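PDB 4GL3: putative glucoamylase from Bacteroides uniformis, which probably hydrolyses glycosidic bonds in glucose-containing saccharides, releasing glucose in the manner of a glucoamylase. Local coordinates for residues S116-G121 and G183-H188; H98-H103 and V125-M130; Q171-W176 and Q189-N194; N93-H98 and G110-F115; G48-T53 and W104-T109. All coordinates share one frame; numbering follows the deposited sequence.

Contact 1: S116-G121 and G183-H188; sequences SRKDDG and GWAMNH
Lys118 and Met186 bring two irregular loops together, their CA atoms 6.6 Å apart. Segment 116-121 belongs to the loop after strand 112-113, and segment 183-188 to the one after strand 177-178. This is a loop-to-loop contact at the surface of a protein whose family is grouped with the six-hairpin folds. The first loop bends back so that Asp119 N bonds to Ser116 O at 3.1 Å. The second makes a type I beta turn from Trp184 to Asn187, with Ala185 and Met186 at its two middle positions, and these two residues carry its side of the contact. The meeting is by van der Waals packing. Met186, present as selenomethionine, does most of the work. The bends at chi2 (-58°) and chi3 (-77°) place SE and then CE against the first loop. CG touches Lys118 O at 3.7 Å, and SE then lies against Lys118 CB at 4.0 Å. Ser116 OG is more loosely placed, 4.4 Å from the same SE. Lys118 runs extended beyond CG, and its aliphatic part brushes the turn where CD meets Ala185 CB at 4.0 Å. His177, on strand 177-178, touches both Asp119 and Met186 and adds a third wall to the contact. A glycerol molecule, probably from the crystallisation liquor, sits about 3 Å from the Asp119 side chain. Asp119 CB receives the methyl of the selenomethionine, Met186 CE, at 4.0 Å.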
# COMPACT_ATOMS: atom_id res chain seq x y z
N SER A 116 18.78 0.97 6.85
CA SER A 116 20.13 1.10 6.34
C SER A 116 20.93 1.93 7.35
O SER A 116 20.41 2.38 8.37
CB SER A 116 20.11 1.77 4.96
OG SER A 116 19.68 3.11 5.09
N ARG A 117 22.20 2.12 7.08
CA ARG A 117 23.11 2.77 8.02
C ARG A 117 22.62 4.09 8.58
O ARG A 117 22.70 4.30 9.78
CB ARG A 117 24.48 2.89 7.40
CG ARG A 117 25.57 3.41 8.35
CD ARG A 117 26.94 3.13 7.79
NE ARG A 117 28.01 3.62 8.68
CZ ARG A 117 28.80 4.66 8.46
NH1 ARG A 117 28.70 5.39 7.35
NH2 ARG A 117 29.74 4.95 9.35
N LYS A 118 22.14 4.99 7.73
CA LYS A 118 21.68 6.29 8.15
C LYS A 118 20.14 6.39 8.26
O LYS A 118 19.61 7.44 8.59
CB LYS A 118 22.20 7.34 7.19
CG LYS A 118 23.73 7.45 7.13
CD LYS A 118 24.17 8.79 6.59
CE LYS A 118 25.70 8.89 6.52
NZ LYS A 118 26.17 10.16 5.92
N ASP A 119 19.42 5.29 7.93
CA ASP A 119 17.93 5.22 8.01
C ASP A 119 17.54 4.44 9.26
O ASP A 119 17.17 3.26 9.20
CB ASP A 119 17.37 4.56 6.75
CG ASP A 119 15.84 4.54 6.69
OD1 ASP A 119 15.13 5.06 7.60
OD2 ASP A 119 15.36 4.01 5.64
N ASP A 120 17.61 5.12 10.39
CA ASP A 120 17.42 4.50 11.70
C ASP A 120 16.52 5.30 12.59
O ASP A 120 16.60 5.20 13.83
CB ASP A 120 18.80 4.33 12.38
CG ASP A 120 19.51 5.69 12.68
OD1 ASP A 120 19.02 6.75 12.18
OD2 ASP A 120 20.52 5.66 13.42
N GLY A 121 15.70 6.15 11.98
CA GLY A 121 14.71 6.94 12.69
C GLY A 121 13.35 6.85 12.03
O GLY A 121 12.95 5.79 11.60
N GLY A 183 20.25 13.13 11.65
CA GLY A 183 19.46 14.29 11.29
C GLY A 183 18.80 14.12 9.93
O GLY A 183 18.12 13.12 9.68
N TRP A 184 19.03 15.08 9.04
CA TRP A 184 18.46 15.09 7.68
C TRP A 184 19.37 14.50 6.62
O TRP A 184 19.18 14.75 5.41
CB TRP A 184 18.12 16.56 7.30
CG TRP A 184 17.16 17.20 8.29
CD1 TRP A 184 17.47 18.12 9.26
CD2 TRP A 184 15.77 16.95 8.43
NE1 TRP A 184 16.36 18.43 10.01
CE2 TRP A 184 15.30 17.73 9.52
CE3 TRP A 184 14.88 16.10 7.77
CZ2 TRP A 184 13.98 17.73 9.93
CZ3 TRP A 184 13.57 16.11 8.16
CH2 TRP A 184 13.13 16.90 9.25
N ALA A 185 20.36 13.70 7.02
CA ALA A 185 21.36 13.20 6.06
C ALA A 185 20.76 12.33 4.92
O ALA A 185 21.33 12.27 3.86
CB ALA A 185 22.47 12.42 6.76
N MSE A 186 19.66 11.64 5.12
CA MSE A 186 19.04 10.82 4.06
C MSE A 186 18.61 11.78 2.92
O MSE A 186 18.68 11.43 1.74
CB MSE A 186 17.85 9.97 4.58
CG MSE A 186 18.19 8.70 5.43
SE MSE A 186 19.32 7.42 4.48
CE MSE A 186 17.81 6.69 3.35
N ASN A 187 18.18 12.97 3.28
CA ASN A 187 17.98 14.05 2.31
C ASN A 187 17.18 13.59 1.07
O ASN A 187 17.57 13.89 -0.06
CB ASN A 187 19.34 14.65 1.88
CG ASN A 187 19.18 15.94 1.11
OD1 ASN A 187 18.21 16.65 1.34
ND2 ASN A 187 20.06 16.22 0.18
N HIS A 188 16.02 12.94 1.29
CA HIS A 188 15.23 12.35 0.20
C HIS A 188 13.89 13.12 0.12
O HIS A 188 13.00 12.90 0.91
CB HIS A 188 15.05 10.86 0.50
CG HIS A 188 14.49 10.05 -0.62
ND1 HIS A 188 13.61 10.54 -1.56
CD2 HIS A 188 14.61 8.73 -0.90
CE1 HIS A 188 13.26 9.58 -2.39
NE2 HIS A 188 13.86 8.47 -2.01

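Contact 2: H98-H103 and V125-M130; sequences HGMWAH and VESAFM
Ser127 OG is gripped twice: it accepts the backbone N-H of Trp101 at 2.9 Å from Trp101 N, and it is also hydrogen-bonded to Asp123 O, one turn back. The hydroxyl thereby pins the loop 98-103 to the start of helix 124-140, one of the helices of what is, by family, probably an (alpha/alpha)6 barrel. The N-H...O angle of 145° is somewhat bent. Around this bond the packing is close, with Met100 SE (selenomethionine) 3.8 Å from Ser127 CB. The Trp101 indole runs past the helix and crosses the Met130 side chain at about a right angle, CZ3 meeting Met130 CG at 3.7 Å, while its NE1 is held by Leu89 O. One turn toward the helix start, Glu126 lies over a face of the His103 imidazole. The carboxylate and ring planes are 8° apart, a true stack, and Glu126 CG makes a CH-pi contact 3.9 Å from the ring centroid. OE1 accepts from Gly55 N, and OE2 bonds a Tris molecule, probably from the crystallisation liquor, which may mark a pocket here. An alanine in place of His103 would probably leave both the Glu126 carboxylate and the Phe115 ring without the imidazole against which each is stacked. Glu126 OE2 comes nearest the ring at NE2 of His103, 3.4 Å away, too poorly angled for a hydrogen bond.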
# COMPACT_ATOMS: atom_id res chain seq x y z
N HIS A 98 9.01 12.21 16.62
CA HIS A 98 8.10 13.28 16.19
C HIS A 98 6.74 12.70 15.75
O HIS A 98 6.15 13.15 14.78
CB HIS A 98 8.75 14.17 15.15
CG HIS A 98 9.84 15.05 15.70
ND1 HIS A 98 9.59 16.31 16.21
CD2 HIS A 98 11.19 14.88 15.76
CE1 HIS A 98 10.74 16.85 16.62
NE2 HIS A 98 11.72 16.00 16.36
N GLY A 99 6.29 11.69 16.48
CA GLY A 99 5.05 10.98 16.23
C GLY A 99 5.10 9.89 15.17
O GLY A 99 4.08 9.22 14.93
N MSE A 100 6.24 9.73 14.50
CA MSE A 100 6.35 8.79 13.40
C MSE A 100 7.11 7.57 13.89
O MSE A 100 7.91 7.66 14.85
CB MSE A 100 7.06 9.39 12.22
CG MSE A 100 6.53 10.75 11.74
SE MSE A 100 4.70 10.54 11.05
CE MSE A 100 4.43 12.38 10.59
N TRP A 101 6.90 6.45 13.21
CA TRP A 101 7.70 5.24 13.44
C TRP A 101 8.75 5.05 12.35
O TRP A 101 8.66 5.65 11.26
CB TRP A 101 6.77 4.00 13.52
CG TRP A 101 5.64 4.17 14.51
CD1 TRP A 101 5.70 3.99 15.84
CD2 TRP A 101 4.28 4.58 14.23
NE1 TRP A 101 4.45 4.20 16.42
CE2 TRP A 101 3.58 4.58 15.44
CE3 TRP A 101 3.60 4.91 13.06
CZ2 TRP A 101 2.26 4.94 15.51
CZ3 TRP A 101 2.27 5.28 13.14
CH2 TRP A 101 1.61 5.26 14.35
N ALA A 102 9.72 4.19 12.67
CA ALA A 102 10.67 3.63 11.73
C ALA A 102 10.01 2.68 10.69
O ALA A 102 8.84 2.29 10.84
CB ALA A 102 11.84 2.94 12.47
N HIS A 103 10.72 2.42 9.59
CA HIS A 103 10.29 1.46 8.57
C HIS A 103 10.15 0.08 9.24
O HIS A 103 9.13 -0.58 9.10
CB HIS A 103 11.29 1.51 7.43
CG HIS A 103 10.97 0.66 6.23
ND1 HIS A 103 11.60 0.85 5.01
CD2 HIS A 103 10.14 -0.41 6.06
CE1 HIS A 103 11.15 -0.05 4.14
NE2 HIS A 103 10.27 -0.83 4.76
N VAL A 125 6.82 7.80 5.07
CA VAL A 125 6.01 7.14 4.03
C VAL A 125 5.41 5.88 4.66
O VAL A 125 4.21 5.65 4.62
CB VAL A 125 6.82 6.81 2.76
CG1 VAL A 125 5.96 5.94 1.81
CG2 VAL A 125 7.32 8.12 2.08
N GLU A 126 6.25 5.09 5.34
CA GLU A 126 5.75 3.89 6.03
C GLU A 126 4.73 4.32 7.10
O GLU A 126 3.67 3.70 7.29
CB GLU A 126 6.91 3.13 6.68
CG GLU A 126 7.94 2.66 5.68
CD GLU A 126 7.49 1.47 4.85
OE1 GLU A 126 6.76 0.62 5.43
OE2 GLU A 126 7.88 1.40 3.67
N SER A 127 5.01 5.42 7.78
CA SER A 127 4.08 5.83 8.85
C SER A 127 2.75 6.30 8.26
O SER A 127 1.70 6.09 8.85
CB SER A 127 4.69 6.96 9.70
OG SER A 127 5.76 6.48 10.49
N ALA A 128 2.80 6.94 7.08
CA ALA A 128 1.60 7.41 6.37
C ALA A 128 0.72 6.20 5.97
O ALA A 128 -0.49 6.27 6.07
CB ALA A 128 1.96 8.25 5.14
N PHE A 129 1.33 5.10 5.53
CA PHE A 129 0.58 3.91 5.19
C PHE A 129 -0.06 3.30 6.44
O PHE A 129 -1.23 2.83 6.41
CB PHE A 129 1.45 2.91 4.45
CG PHE A 129 2.00 3.40 3.14
CD1 PHE A 129 1.28 4.28 2.31
CD2 PHE A 129 3.23 2.95 2.71
CE1 PHE A 129 1.80 4.70 1.07
CE2 PHE A 129 3.77 3.38 1.49
CZ PHE A 129 3.07 4.27 0.70
N MSE A 130 0.65 3.39 7.57
CA MSE A 130 0.04 2.97 8.85
C MSE A 130 -1.18 3.86 9.17
O MSE A 130 -2.23 3.35 9.54
CB MSE A 130 1.05 2.92 10.01
CG MSE A 130 0.37 2.70 11.37
SE MSE A 130 -0.47 0.97 11.50
CE MSE A 130 1.11 -0.07 11.58

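Contact 3: Q171-W176 and Q189-N194; sequences QDVMYW and QIKGHN
Val173 is where 171-176 first meets 189-194, two loop segments on either side of strand 177-178 that are joined by a single beta bridge between Tyr175 and Gln189. With CG2 anti to the backbone N, Val173 presents that methyl to the second loop, 3.9 Å from Gln189 OE1; the two side chains cross at about a right angle, and the methyl also reaches the bent aliphatic chain of Lys191. Lys191 NZ itself is tied to Gly219 O. Next comes Met174, a selenomethionine whose side chain leads off toward helices 124-140, 197-205 and 213-220. Its carbonyl takes one of the two backbone bonds that flank the bridge: Ile190 N donates to Met174 O at 2.8 Å, nearly straight at 171°. Tyr175 turns back to lie alongside Gln189, the two pointing the same way, with Tyr175 CE2 3.6 Å from Gln189 CG. The amide is turned 69° from the ring plane. The phenol is fixed at its tip, where Tyr175 OH donates to Gln171 OE1 at 2.6 Å, the acceptor lying in the plane of the ring. At Trp176 the backbone bonds to His188, so the bridge has a bond to each side of it. A glycerol and a Tris molecule, probably from the crystallisation liquor, each lie about 4 Å from the Trp176 side chain, consistent with a pocket that Glu126 may also line. Ile190 crosses the Trp176 side chain at about a right angle, its CG1 4.1 Å from Trp176 CB.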
# COMPACT_ATOMS: atom_id res chain seq x y z
N GLN A 171 10.49 24.12 4.48
CA GLN A 171 10.54 24.33 3.05
C GLN A 171 9.20 23.92 2.39
O GLN A 171 8.31 23.37 3.07
CB GLN A 171 11.63 23.41 2.45
CG GLN A 171 13.01 23.64 3.03
CD GLN A 171 14.03 22.62 2.58
OE1 GLN A 171 13.88 21.93 1.54
NE2 GLN A 171 15.12 22.52 3.34
N ASP A 172 9.11 24.12 1.07
CA ASP A 172 7.94 23.74 0.28
C ASP A 172 8.07 22.33 -0.34
O ASP A 172 7.88 22.14 -1.54
CB ASP A 172 7.70 24.80 -0.80
CG ASP A 172 7.14 26.10 -0.23
OD1 ASP A 172 6.29 26.03 0.67
OD2 ASP A 172 7.56 27.19 -0.71
N VAL A 173 8.33 21.32 0.49
CA VAL A 173 8.41 19.94 0.06
C VAL A 173 8.49 19.15 1.38
O VAL A 173 8.75 19.71 2.46
CB VAL A 173 9.70 19.71 -0.78
CG1 VAL A 173 10.94 19.89 0.08
CG2 VAL A 173 9.73 18.35 -1.46
N MSE A 174 8.23 17.86 1.30
CA MSE A 174 8.34 16.96 2.48
C MSE A 174 9.48 15.99 2.26
O MSE A 174 9.77 15.64 1.12
CB MSE A 174 7.02 16.19 2.75
CG MSE A 174 5.85 17.10 3.08
SE MSE A 174 4.18 16.12 3.18
CE MSE A 174 4.34 15.56 5.04
N TYR A 175 10.16 15.65 3.37
CA TYR A 175 11.28 14.75 3.39
C TYR A 175 10.82 13.41 3.97
O TYR A 175 10.00 13.36 4.88
CB TYR A 175 12.46 15.36 4.22
CG TYR A 175 13.13 16.47 3.47
CD1 TYR A 175 12.60 17.78 3.49
CD2 TYR A 175 14.27 16.23 2.68
CE1 TYR A 175 13.18 18.80 2.77
CE2 TYR A 175 14.85 17.24 1.93
CZ TYR A 175 14.32 18.53 1.97
OH TYR A 175 14.88 19.53 1.22
N TRP A 176 11.42 12.35 3.43
CA TRP A 176 11.04 10.95 3.67
C TRP A 176 11.45 10.49 5.10
O TRP A 176 10.68 9.77 5.71
CB TRP A 176 11.67 10.05 2.60
CG TRP A 176 11.14 8.64 2.44
CD1 TRP A 176 11.02 7.65 3.40
CD2 TRP A 176 10.71 8.06 1.22
NE1 TRP A 176 10.53 6.51 2.85
CE2 TRP A 176 10.31 6.73 1.51
CE3 TRP A 176 10.62 8.52 -0.08
CZ2 TRP A 176 9.80 5.86 0.54
CZ3 TRP A 176 10.13 7.65 -1.08
CH2 TRP A 176 9.72 6.34 -0.75
N GLN A 189 13.79 14.07 -0.81
CA GLN A 189 12.55 14.81 -1.02
C GLN A 189 11.48 13.88 -1.62
O GLN A 189 11.79 13.04 -2.48
CB GLN A 189 12.81 15.96 -1.97
CG GLN A 189 13.69 17.08 -1.45
CD GLN A 189 13.91 18.18 -2.51
OE1 GLN A 189 13.09 18.39 -3.38
NE2 GLN A 189 15.05 18.83 -2.45
N ILE A 190 10.26 13.98 -1.14
CA ILE A 190 9.17 13.15 -1.67
C ILE A 190 8.58 13.91 -2.86
O ILE A 190 7.86 14.91 -2.69
CB ILE A 190 8.09 12.86 -0.60
CG1 ILE A 190 8.74 12.20 0.64
CG2 ILE A 190 6.93 11.99 -1.17
CD1 ILE A 190 7.80 11.97 1.81
N LYS A 191 8.90 13.43 -4.05
CA LYS A 191 8.53 14.10 -5.29
C LYS A 191 7.61 13.17 -6.07
O LYS A 191 7.79 11.96 -6.04
CB LYS A 191 9.77 14.35 -6.16
CG LYS A 191 10.83 15.21 -5.54
CD LYS A 191 10.43 16.66 -5.23
CE LYS A 191 10.45 17.57 -6.42
NZ LYS A 191 10.01 18.98 -6.09
N GLY A 192 6.58 13.73 -6.69
CA GLY A 192 5.57 12.92 -7.42
C GLY A 192 6.01 12.54 -8.82
O GLY A 192 6.99 13.08 -9.31
N HIS A 193 5.31 11.64 -9.52
CA HIS A 193 4.13 10.91 -9.02
C HIS A 193 4.54 9.46 -8.82
O HIS A 193 4.76 8.73 -9.79
CB HIS A 193 2.93 10.97 -9.98
CG HIS A 193 1.73 10.25 -9.44
ND1 HIS A 193 0.83 10.85 -8.59
CD2 HIS A 193 1.33 8.96 -9.56
CE1 HIS A 193 -0.08 9.97 -8.21
NE2 HIS A 193 0.19 8.82 -8.81
N ASN A 194 4.69 9.08 -7.56
CA ASN A 194 5.06 7.72 -7.17
C ASN A 194 4.05 7.17 -6.17
O ASN A 194 2.89 7.55 -6.22
CB ASN A 194 6.52 7.68 -6.67
CG ASN A 194 6.75 8.51 -5.42
OD1 ASN A 194 5.82 8.99 -4.79
ND2 ASN A 194 8.01 8.72 -5.10

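Contact 4: N93-H98 and G110-F115; sequences NTDSYH and GKTIPF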
# COMPACT_ATOMS: atom_id res chain seq x y z
N ASN A 93 7.36 2.82 25.27
CA ASN A 93 8.55 1.97 25.05
C ASN A 93 8.76 1.49 23.61
O ASN A 93 9.82 0.97 23.26
CB ASN A 93 8.51 0.82 26.04
CG ASN A 93 8.57 1.34 27.49
OD1 ASN A 93 9.35 2.24 27.77
ND2 ASN A 93 7.69 0.87 28.35
N THR A 94 7.76 1.72 22.76
CA THR A 94 7.90 1.51 21.32
C THR A 94 8.48 2.75 20.72
O THR A 94 7.92 3.83 20.89
CB THR A 94 6.50 1.22 20.72
OG1 THR A 94 6.04 -0.02 21.29
CG2 THR A 94 6.54 1.16 19.21
N ASP A 95 9.58 2.62 19.99
CA ASP A 95 10.27 3.78 19.44
C ASP A 95 9.43 4.57 18.45
O ASP A 95 8.79 4.00 17.52
CB ASP A 95 11.57 3.36 18.76
CG ASP A 95 12.64 2.93 19.76
OD1 ASP A 95 12.62 3.38 20.92
OD2 ASP A 95 13.51 2.13 19.37
N SER A 96 9.48 5.89 18.64
CA SER A 96 8.88 6.84 17.73
C SER A 96 9.66 8.16 17.75
O SER A 96 10.38 8.46 18.71
CB SER A 96 7.40 7.11 18.06
OG SER A 96 7.17 7.67 19.35
N TYR A 97 9.50 8.93 16.69
CA TYR A 97 10.27 10.14 16.44
C TYR A 97 9.32 11.17 15.85
O TYR A 97 8.86 11.01 14.76
CB TYR A 97 11.49 9.89 15.52
CG TYR A 97 12.21 8.61 15.87
CD1 TYR A 97 11.78 7.38 15.33
CD2 TYR A 97 13.32 8.60 16.73
CE1 TYR A 97 12.43 6.19 15.66
CE2 TYR A 97 13.98 7.42 17.09
CZ TYR A 97 13.53 6.21 16.53
OH TYR A 97 14.10 5.03 16.90
N HIS A 98 9.01 12.21 16.62
CA HIS A 98 8.10 13.28 16.19
C HIS A 98 6.74 12.70 15.75
O HIS A 98 6.15 13.15 14.78
CB HIS A 98 8.75 14.17 15.15
CG HIS A 98 9.84 15.05 15.70
ND1 HIS A 98 9.59 16.31 16.21
CD2 HIS A 98 11.19 14.88 15.76
CE1 HIS A 98 10.74 16.85 16.62
NE2 HIS A 98 11.72 16.00 16.36
N GLY A 110 9.34 -3.56 20.19
CA GLY A 110 9.03 -2.23 19.69
C GLY A 110 10.23 -1.32 19.44
O GLY A 110 10.04 -0.14 19.17
N LYS A 111 11.46 -1.85 19.51
CA LYS A 111 12.64 -1.06 19.25
C LYS A 111 12.92 -0.96 17.74
O LYS A 111 12.78 -1.93 16.99
CB LYS A 111 13.84 -1.64 20.04
CG LYS A 111 13.61 -1.75 21.55
CD LYS A 111 13.14 -0.41 22.21
CE LYS A 111 12.88 -0.55 23.73
NZ LYS A 111 12.28 0.72 24.32
N THR A 112 13.31 0.22 17.28
CA THR A 112 13.64 0.41 15.89
C THR A 112 14.70 -0.56 15.42
O THR A 112 15.65 -0.82 16.14
CB THR A 112 14.12 1.85 15.65
OG1 THR A 112 13.00 2.72 15.90
CG2 THR A 112 14.68 2.04 14.20
N ILE A 113 14.54 -1.07 14.20
CA ILE A 113 15.59 -1.83 13.45
C ILE A 113 15.94 -0.98 12.25
O ILE A 113 15.08 -0.69 11.44
CB ILE A 113 15.11 -3.20 12.94
CG1 ILE A 113 14.74 -4.06 14.16
CG2 ILE A 113 16.21 -3.93 12.12
CD1 ILE A 113 13.93 -5.32 13.84
N PRO A 114 17.17 -0.49 12.17
CA PRO A 114 17.53 0.32 11.01
C PRO A 114 17.33 -0.39 9.70
O PRO A 114 17.59 -1.60 9.60
CB PRO A 114 19.02 0.60 11.21
CG PRO A 114 19.27 0.41 12.67
CD PRO A 114 18.30 -0.66 13.11
N PHE A 115 16.82 0.35 8.71
CA PHE A 115 16.65 -0.16 7.38
C PHE A 115 17.98 -0.06 6.58
O PHE A 115 18.25 -0.90 5.74
CB PHE A 115 15.51 0.56 6.67
CG PHE A 115 15.10 -0.07 5.37
CD1 PHE A 115 14.41 -1.28 5.36
CD2 PHE A 115 15.43 0.52 4.16
CE1 PHE A 115 14.03 -1.89 4.17
CE2 PHE A 115 15.03 -0.09 2.96
CZ PHE A 115 14.35 -1.30 2.97
O HOH W 1 11.60 2.42 26.71
O HOH W 2 10.23 2.95 15.30
O HOH W 3 13.65 2.58 23.38
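Asp95 reaches from the loop 93-98 into the backbone of 110-115, and each atom of its side chain has something to meet. CB lies 3.3 Å from Thr112 OG1. CG, anti to the carbonyl carbon of its own residue (chi1 -71°), carries the carboxylate across to the Thr112 amide. There OD2 accepts from Thr112 N at 2.8 Å in a nearly straight bond (167°), met on the anti side of the carboxylate. OD1 faces the Lys111 ammonium through a bridging water; the direct gap from OD1 to Lys111 NZ, 4.3 Å, is too long for a salt bridge, though the opposite charges would probably still attract. The backbone of Asp95 joins in, its N donating to Gly110 O at 2.9 Å. An alanine in place of Asp95 would probably leave the Thr112 N-H without its acceptor and the Lys111 ammonium without its nearby negative charge. The Lys111 chain bends once, at chi2, and runs extended from there; NZ donates to Asn93 O at 2.7 Å, in the carbonyl plane and on a lone pair. At the other end Tyr97 OH and Thr112 OG1 meet tip to tip at 2.7 Å, the threonine oxygen in the plane of the ring. A further water links that OG1 to Asp95 O. Gly110 has positive phi, and a CB there would fall 2.6 Å from Thr94 OG1. Strands 104-106 and 112-113 follow each other as a beta-hairpin, and the loop 93-98 is clamped along its returning arm.

Contact 5: G48-T53 and W104-T109; sequences GAETAT and WMNGKT
Ala52 and Met105 form the hydrogen-bonded pair through which strands 51-53 and 104-106 run antiparallel, their directions 138° apart. Of the backbone bonds, Ala52 N donates to Met105 O at 2.8 Å, and Met105 N returns one to Ala52 O at 3.1 Å. Beyond the strand end Gly107 N adds a third, to Glu50 O at 2.8 Å. Thr51 with Asn106 and Thr53 with Trp104 are the non-hydrogen-bonded pairs. Charged and polar side chains gather at the turn end, where Glu50 holds two partners. Its OE1 accepts from Asn106 ND2 at 3.2 Å, the two side chains lying side by side, and a water bridges the same two atoms. Its OE2 makes a salt bridge with Lys108 NZ at 3.2 Å, the ammonium standing above the carboxylate plane, 52° out of it. These strands are two of a small three-stranded antiparallel sheet, 104-106 in the middle with 112-113 along its other edge, and Thr53 leads straight into helix 54-69. Contacts with the indole of Trp104 come next. Thr51 CG2 lies over one face of it, a CH-pi contact 3.7 Å from the centroid of the five-membered ring, while Thr53 OG1 makes an edge contact, in plane, 3.7 Å from Trp104 CD1. The indole NE1 donates to Glu43 OE1. Within the turn, Asn106 forms an Asx turn and Asx motif: with CG anti to the backbone N (chi1 -178°), Asn106 OD1 accepts from both Thr109 N and Lys108 N, the latter at 2.8 Å and in the carbonyl plane.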
# COMPACT_ATOMS: atom_id res chain seq x y z
N GLY A 48 14.00 -12.28 9.21
CA GLY A 48 14.04 -12.39 10.70
C GLY A 48 12.91 -13.24 11.32
O GLY A 48 11.89 -13.56 10.69
N ALA A 49 13.09 -13.64 12.56
CA ALA A 49 11.95 -13.94 13.41
C ALA A 49 11.44 -12.62 14.06
O ALA A 49 10.36 -12.56 14.59
CB ALA A 49 12.34 -14.97 14.47
N GLU A 50 12.24 -11.55 14.02
CA GLU A 50 12.02 -10.38 14.87
C GLU A 50 11.44 -9.15 14.18
O GLU A 50 11.00 -8.22 14.86
CB GLU A 50 13.36 -9.94 15.48
CG GLU A 50 14.16 -11.06 16.16
CD GLU A 50 13.54 -11.45 17.49
OE1 GLU A 50 13.51 -10.61 18.42
OE2 GLU A 50 13.07 -12.59 17.63
N THR A 51 11.51 -9.10 12.85
CA THR A 51 11.21 -7.88 12.08
C THR A 51 9.75 -7.67 11.78
O THR A 51 9.09 -8.56 11.26
CB THR A 51 11.94 -7.93 10.74
OG1 THR A 51 13.28 -8.20 11.03
CG2 THR A 51 11.82 -6.57 9.93
N ALA A 52 9.24 -6.50 12.15
CA ALA A 52 7.88 -6.05 11.80
C ALA A 52 8.04 -4.86 10.87
O ALA A 52 8.97 -4.05 11.03
CB ALA A 52 7.11 -5.64 13.03
N THR A 53 7.18 -4.75 9.88
CA THR A 53 7.22 -3.61 8.99
C THR A 53 6.02 -2.71 9.19
O THR A 53 4.88 -3.15 9.26
CB THR A 53 7.43 -4.07 7.54
OG1 THR A 53 7.67 -2.92 6.72
CG2 THR A 53 6.24 -4.94 7.04
N TRP A 104 11.19 -0.35 9.94
CA TRP A 104 11.21 -1.64 10.63
C TRP A 104 11.35 -1.45 12.14
O TRP A 104 12.07 -0.57 12.58
CB TRP A 104 12.40 -2.47 10.16
CG TRP A 104 12.27 -3.09 8.79
CD1 TRP A 104 11.18 -3.13 8.02
CD2 TRP A 104 13.29 -3.79 8.09
NE1 TRP A 104 11.44 -3.81 6.86
CE2 TRP A 104 12.74 -4.22 6.87
CE3 TRP A 104 14.63 -4.08 8.37
CZ2 TRP A 104 13.47 -4.95 5.92
CZ3 TRP A 104 15.36 -4.83 7.44
CH2 TRP A 104 14.77 -5.25 6.22
N MSE A 105 10.65 -2.27 12.90
CA MSE A 105 10.85 -2.40 14.34
C MSE A 105 10.75 -3.86 14.78
O MSE A 105 10.24 -4.74 14.04
CB MSE A 105 9.81 -1.58 15.14
CG MSE A 105 8.40 -1.94 14.92
SE MSE A 105 7.14 -1.09 16.17
CE MSE A 105 7.58 0.74 15.78
N ASN A 106 11.28 -4.11 15.97
CA ASN A 106 11.21 -5.43 16.53
C ASN A 106 9.75 -5.67 16.93
O ASN A 106 9.19 -4.90 17.69
CB ASN A 106 12.17 -5.53 17.69
CG ASN A 106 12.20 -6.89 18.32
OD1 ASN A 106 11.17 -7.41 18.77
ND2 ASN A 106 13.39 -7.46 18.42
N GLY A 107 9.15 -6.74 16.40
CA GLY A 107 7.73 -7.03 16.63
C GLY A 107 7.37 -7.52 18.03
O GLY A 107 6.22 -7.63 18.37
N LYS A 108 8.38 -7.82 18.85
CA LYS A 108 8.19 -8.13 20.25
C LYS A 108 8.51 -6.93 21.16
O LYS A 108 7.76 -6.66 22.05
CB LYS A 108 9.06 -9.32 20.70
CG LYS A 108 9.14 -10.51 19.74
CD LYS A 108 10.05 -11.60 20.33
CE LYS A 108 9.91 -12.96 19.64
NZ LYS A 108 9.96 -12.88 18.15
N THR A 109 9.60 -6.20 20.94
CA THR A 109 10.01 -5.16 21.89
C THR A 109 9.66 -3.75 21.46
O THR A 109 9.71 -2.82 22.25
CB THR A 109 11.54 -5.18 22.08
OG1 THR A 109 12.16 -4.82 20.82
CG2 THR A 109 12.00 -6.58 22.62
O HOH W 4 13.43 -9.67 20.70

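Overall arrangement
From the N terminus, 48-53 opens contact 5, and two helices follow before 93-98 opens contact 4 and 98-103 opens contact 2, the two sharing His98. Contact 5 closes at 104-109 and contact 4 at 110-115, so each of these three crosses the other two; contacts 4 and 5 meet in the three-stranded sheet, where Ile113 N bonds to Trp104 O. Contact 1 opens at 116-121, just before contact 2 closes on helix 124-140. Farther on, 171-176 opens contact 3, and contacts 1 and 3 cross as they close at 183-188 and 189-194. Val125 packs on Trp176 and Ile190, tying that helix to the later loops.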